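Local coordinates for DUF4442 domain-containing protein (Pseudomonas aeruginosa, PDB 1YOC) that is of unknown function but has the hot-dog fold of PaaI-like thioesterases and may act on acyl thioesters, at residues A26-F29 against A30-A33; V54-H57 against I58-H62. All coordinates share one frame; numbering follows the deposited sequence.

Interaction 1: residues A26-F29 against A30-A33; sequences APYF and ASIA
Tyr28 and Ser31 meet in a run of tight i+3 to i turns that leads from helix 15-25 toward strand 35-40 of the hot-dog fold, alongside the central helix 63-81. The turns follow one another residue by residue. Ala30 N donates to Pro27 O at 2.9 Å, Ser31 N to Tyr28 O at 3.1 Å and Ile32 N to Phe29 O at 3.1 Å. Phe29 N to Ala26 O and Ala33 N to Ala30 O continue the same pattern at the two ends.

Tyr28 O accepts a second hydrogen bond, from a side chain: Ser31 OG donates to it over 2.7 Å, meeting the oxygen nearly head-on, with a C=O...OG angle of 170°, whereas Ser31 N reaches the same oxygen from above its carbonyl plane. The serine hydroxyl gets there because chi1 of 63° tucks OG between its own backbone N and carbonyl carbon. Tyr28 turns its CG away from its backbone N (chi1 -161°), which brings the ring alongside the turn with one face presented to the serine. Ser31 OG sits over the centre of that face, its nearest ring atom being Tyr28 CZ at 3.7 Å. OG thus lies over the ring while donating to the carbonyl, and it also hydrogen-bonds Tyr28 OH of the second subunit; the reciprocal bond joins Tyr28 OH here to Ser31 OG of that subunit. Phe29 leaves the chain in another direction and packs on Asn68 and Leu72 of helix 63-81.

Small apolar groups close in on the carbonyls. Ala30 CB lies 3.1 Å from Pro27 O, and Ile32 CG1 reaches to 3.3 Å from Phe29 O.

Interaction 2: residues V54-H57 against I58-H62; sequences VLNH and IGTVH
Asn56, Ile58 and Leu55 carry this tight loop, and the Asn56 amide ties its two limbs together. Asn56 OD1 accepts from Ile58 N at 2.9 Å and from Thr60 N at 3.0 Å, the donors arriving from opposite faces of the amide plane. At the other end of the group, ND2 donates to Thr60 OG1 over 2.9 Å, so three bonds fix the rotation of the amide. The side chain can fold inward over the turn because CG stands between backbone N and carbonyl carbon (chi1 55°). Ile58 lays CG1 against the same oxygen, 3.2 Å from Asn56 OD1. Leu55 drapes over the opposite limb, with CD2 3.4 Å from Thr60 O, the carbonyl that also accepts from Asn56 N. Farther back, His62 N donates to Val54 O at 2.8 Å and closes the base of the loop just before helix 63-81. Buried His62 ND1 has no hydrogen-bond partner in the model. Gly59 N donates to Asn56 O at 3.2 Å, closing a type I turn; Gly59, with phi 66°, begins the G1 beta bulge that follows, and Asn56 OD1 with Ile58 N makes an Asx turn at the start.

Interaction 1 precedes interaction 2 along the chain, and their centres are about 17 Å apart, yet they touch: Val54 CG1 packs 3.5 Å from Ser31 O and 3.9 Å from Ile32 CA. A second relation runs across the dimer. His62, at the N-cap of helix 63-81, meets Phe29 of the second subunit edge-to-face and also packs against the ring of its Tyr28, while Val54 and Leu55 pack on Tyr28 and Pro27 of that subunit. Residues 54-62 of one subunit thus pack against 26-33 of the other. In hot-dog thioesterases such interfaces commonly hold the active site, so a pocket here is plausible but is not established.

Interaction 1: residues A26-F29 against A30-A33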
loop_
_atom_site.group_PDB
_atom_site.type_symbol
_atom_site.label_atom_id
_atom_site.label_comp_id
_atom_site.label_asym_id
_atom_site.label_seq_id
_atom_site.Cartn_x
_atom_site.Cartn_y
_atom_site.Cartn_z
ATOM N N ALA B 26 0.913 -9.863 12.726
ATOM C CA ALA B 26 1.212 -9.307 11.361
ATOM C C ALA B 26 0.652 -7.915 11.585
ATOM O O ALA B 26 -0.317 -7.510 10.948
ATOM C CB ALA B 26 0.394 -10.048 10.288
ATOM N N PRO B 27 1.283 -7.154 12.500
ATOM C CA PRO B 27 0.817 -5.829 12.862
ATOM C C PRO B 27 0.254 -4.845 11.884
ATOM O O PRO B 27 -0.841 -4.325 12.123
ATOM C CB PRO B 27 1.978 -5.255 13.670
ATOM C CG PRO B 27 2.596 -6.507 14.276
ATOM C CD PRO B 27 2.630 -7.391 13.070
ATOM N N TYR B 28 0.984 -4.558 10.809
ATOM C CA TYR B 28 0.470 -3.554 9.906
ATOM C C TYR B 28 -0.888 -3.889 9.284
ATOM O O TYR B 28 -1.591 -2.983 8.880
ATOM C CB TYR B 28 1.522 -3.152 8.836
ATOM C CG TYR B 28 1.177 -1.824 8.201
ATOM C CD1 TYR B 28 1.097 -0.650 8.976
ATOM C CD2 TYR B 28 0.875 -1.743 6.823
ATOM C CE1 TYR B 28 0.707 0.567 8.381
ATOM C CE2 TYR B 28 0.503 -0.536 6.231
ATOM C CZ TYR B 28 0.413 0.594 7.006
ATOM O OH TYR B 28 -0.028 1.735 6.419
ATOM N N PHE B 29 -1.258 -5.157 9.192
ATOM C CA PHE B 29 -2.575 -5.479 8.647
ATOM C C PHE B 29 -3.697 -4.931 9.545
ATOM O O PHE B 29 -4.793 -4.615 9.072
ATOM C CB PHE B 29 -2.723 -6.982 8.461
ATOM C CG PHE B 29 -2.008 -7.504 7.237
ATOM C CD1 PHE B 29 -2.208 -6.912 5.985
ATOM C CD2 PHE B 29 -1.173 -8.614 7.325
ATOM C CE1 PHE B 29 -1.588 -7.436 4.843
ATOM C CE2 PHE B 29 -0.569 -9.131 6.192
ATOM C CZ PHE B 29 -0.779 -8.545 4.951
ATOM N N ALA B 30 -3.402 -4.779 10.831
ATOM C CA ALA B 30 -4.373 -4.245 11.794
ATOM C C ALA B 30 -4.780 -2.815 11.454
ATOM O O ALA B 30 -5.848 -2.358 11.860
ATOM C CB ALA B 30 -3.775 -4.304 13.252
ATOM N N SER B 31 -3.944 -2.107 10.697
ATOM C CA SER B 31 -4.247 -0.728 10.316
ATOM C C SER B 31 -5.542 -0.665 9.503
ATOM O O SER B 31 -6.149 0.406 9.428
ATOM C CB SER B 31 -3.103 -0.059 9.511
ATOM O OG SER B 31 -2.857 -0.719 8.259
ATOM N N ILE B 32 -5.960 -1.774 8.877
ATOM C CA ILE B 32 -7.261 -1.725 8.179
ATOM C C ILE B 32 -8.336 -2.573 8.883
ATOM O O ILE B 32 -9.468 -2.625 8.413
ATOM C CB ILE B 32 -7.175 -2.152 6.686
ATOM C CG1 ILE B 32 -6.682 -3.598 6.541
ATOM C CG2 ILE B 32 -6.216 -1.211 5.919
ATOM C CD1 ILE B 32 -6.837 -4.134 5.071
ATOM N N ALA B 33 -7.998 -3.191 10.017
ATOM C CA ALA B 33 -8.965 -4.015 10.800
ATOM C C ALA B 33 -9.716 -4.989 9.903
ATOM O O ALA B 33 -10.936 -4.998 9.834
ATOM C CB ALA B 33 -9.965 -3.077 11.521
#

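Interaction 2: residues V54-H57 against I58-H62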
loop_
_atom_site.group_PDB
_atom_site.type_symbol
_atom_site.label_atom_id
_atom_site.label_comp_id
_atom_site.label_asym_id
_atom_site.label_seq_id
_atom_site.Cartn_x
_atom_site.Cartn_y
_atom_site.Cartn_z
ATOM N N VAL B 54 -9.044 4.778 7.868
ATOM C CA VAL B 54 -8.595 4.294 6.541
ATOM C C VAL B 54 -8.970 5.233 5.386
ATOM O O VAL B 54 -8.950 4.845 4.224
ATOM C CB VAL B 54 -9.149 2.844 6.243
ATOM C CG1 VAL B 54 -8.511 1.854 7.211
ATOM C CG2 VAL B 54 -10.685 2.783 6.404
ATOM N N LEU B 55 -9.276 6.492 5.700
ATOM C CA LEU B 55 -9.658 7.417 4.634
ATOM C C LEU B 55 -8.491 8.200 4.040
ATOM O O LEU B 55 -7.411 8.290 4.649
ATOM C CB LEU B 55 -10.712 8.430 5.163
ATOM C CG LEU B 55 -11.936 7.746 5.800
ATOM C CD1 LEU B 55 -12.945 8.799 6.257
ATOM C CD2 LEU B 55 -12.567 6.773 4.787
ATOM N N ASN B 56 -8.744 8.750 2.853
ATOM C CA ASN B 56 -7.833 9.641 2.137
ATOM C C ASN B 56 -8.412 11.049 2.301
ATOM O O ASN B 56 -9.366 11.252 3.067
ATOM C CB ASN B 56 -7.747 9.320 0.640
ATOM C CG ASN B 56 -9.118 9.323 -0.043
ATOM O OD1 ASN B 56 -10.062 10.014 0.387
ATOM N ND2 ASN B 56 -9.235 8.522 -1.100
ATOM N N HIS B 57 -7.842 12.005 1.576
ATOM C CA HIS B 57 -8.256 13.406 1.707
ATOM C C HIS B 57 -9.586 13.792 1.090
ATOM O O HIS B 57 -10.019 14.931 1.291
ATOM C CB HIS B 57 -7.173 14.357 1.208
ATOM C CG HIS B 57 -6.797 14.145 -0.223
ATOM N ND1 HIS B 57 -6.058 13.056 -0.644
ATOM C CD2 HIS B 57 -7.126 14.836 -1.340
ATOM C CE1 HIS B 57 -5.958 13.085 -1.963
ATOM N NE2 HIS B 57 -6.598 14.154 -2.408
ATOM N N ILE B 58 -10.224 12.879 0.340
ATOM C CA ILE B 58 -11.553 13.165 -0.173
ATOM C C ILE B 58 -12.592 12.311 0.576
ATOM O O ILE B 58 -13.726 12.156 0.132
ATOM C CB ILE B 58 -11.681 12.965 -1.695
ATOM C CG1 ILE B 58 -11.380 11.511 -2.099
ATOM C CG2 ILE B 58 -10.754 13.925 -2.386
ATOM C CD1 ILE B 58 -11.930 11.200 -3.465
ATOM N N GLY B 59 -12.184 11.799 1.733
ATOM C CA GLY B 59 -13.061 11.012 2.595
ATOM C C GLY B 59 -13.536 9.677 2.050
ATOM O O GLY B 59 -14.608 9.198 2.424
ATOM N N THR B 60 -12.762 9.081 1.150
ATOM C CA THR B 60 -13.132 7.759 0.658
ATOM C C THR B 60 -12.033 6.813 1.159
ATOM O O THR B 60 -11.047 7.246 1.761
ATOM C CB THR B 60 -13.316 7.719 -0.911
ATOM O OG1 THR B 60 -12.090 7.996 -1.569
ATOM C CG2 THR B 60 -14.338 8.767 -1.357
ATOM N N VAL B 61 -12.202 5.526 0.935
ATOM C CA VAL B 61 -11.199 4.578 1.438
ATOM C C VAL B 61 -9.882 4.776 0.690
ATOM O O VAL B 61 -9.823 4.836 -0.549
ATOM C CB VAL B 61 -11.679 3.123 1.326
ATOM C CG1 VAL B 61 -10.593 2.184 1.972
ATOM C CG2 VAL B 61 -13.013 2.948 2.124
ATOM N N HIS B 62 -8.817 4.868 1.469
ATOM C CA HIS B 62 -7.500 5.157 0.925
ATOM C C HIS B 62 -6.980 4.077 0.002
ATOM O O HIS B 62 -7.099 2.890 0.297
ATOM C CB HIS B 62 -6.544 5.355 2.097
ATOM C CG HIS B 62 -5.259 6.000 1.724
ATOM N ND1 HIS B 62 -4.914 7.274 2.138
ATOM C CD2 HIS B 62 -4.165 5.483 1.119
ATOM C CE1 HIS B 62 -3.647 7.503 1.830
ATOM N NE2 HIS B 62 -3.170 6.429 1.214
#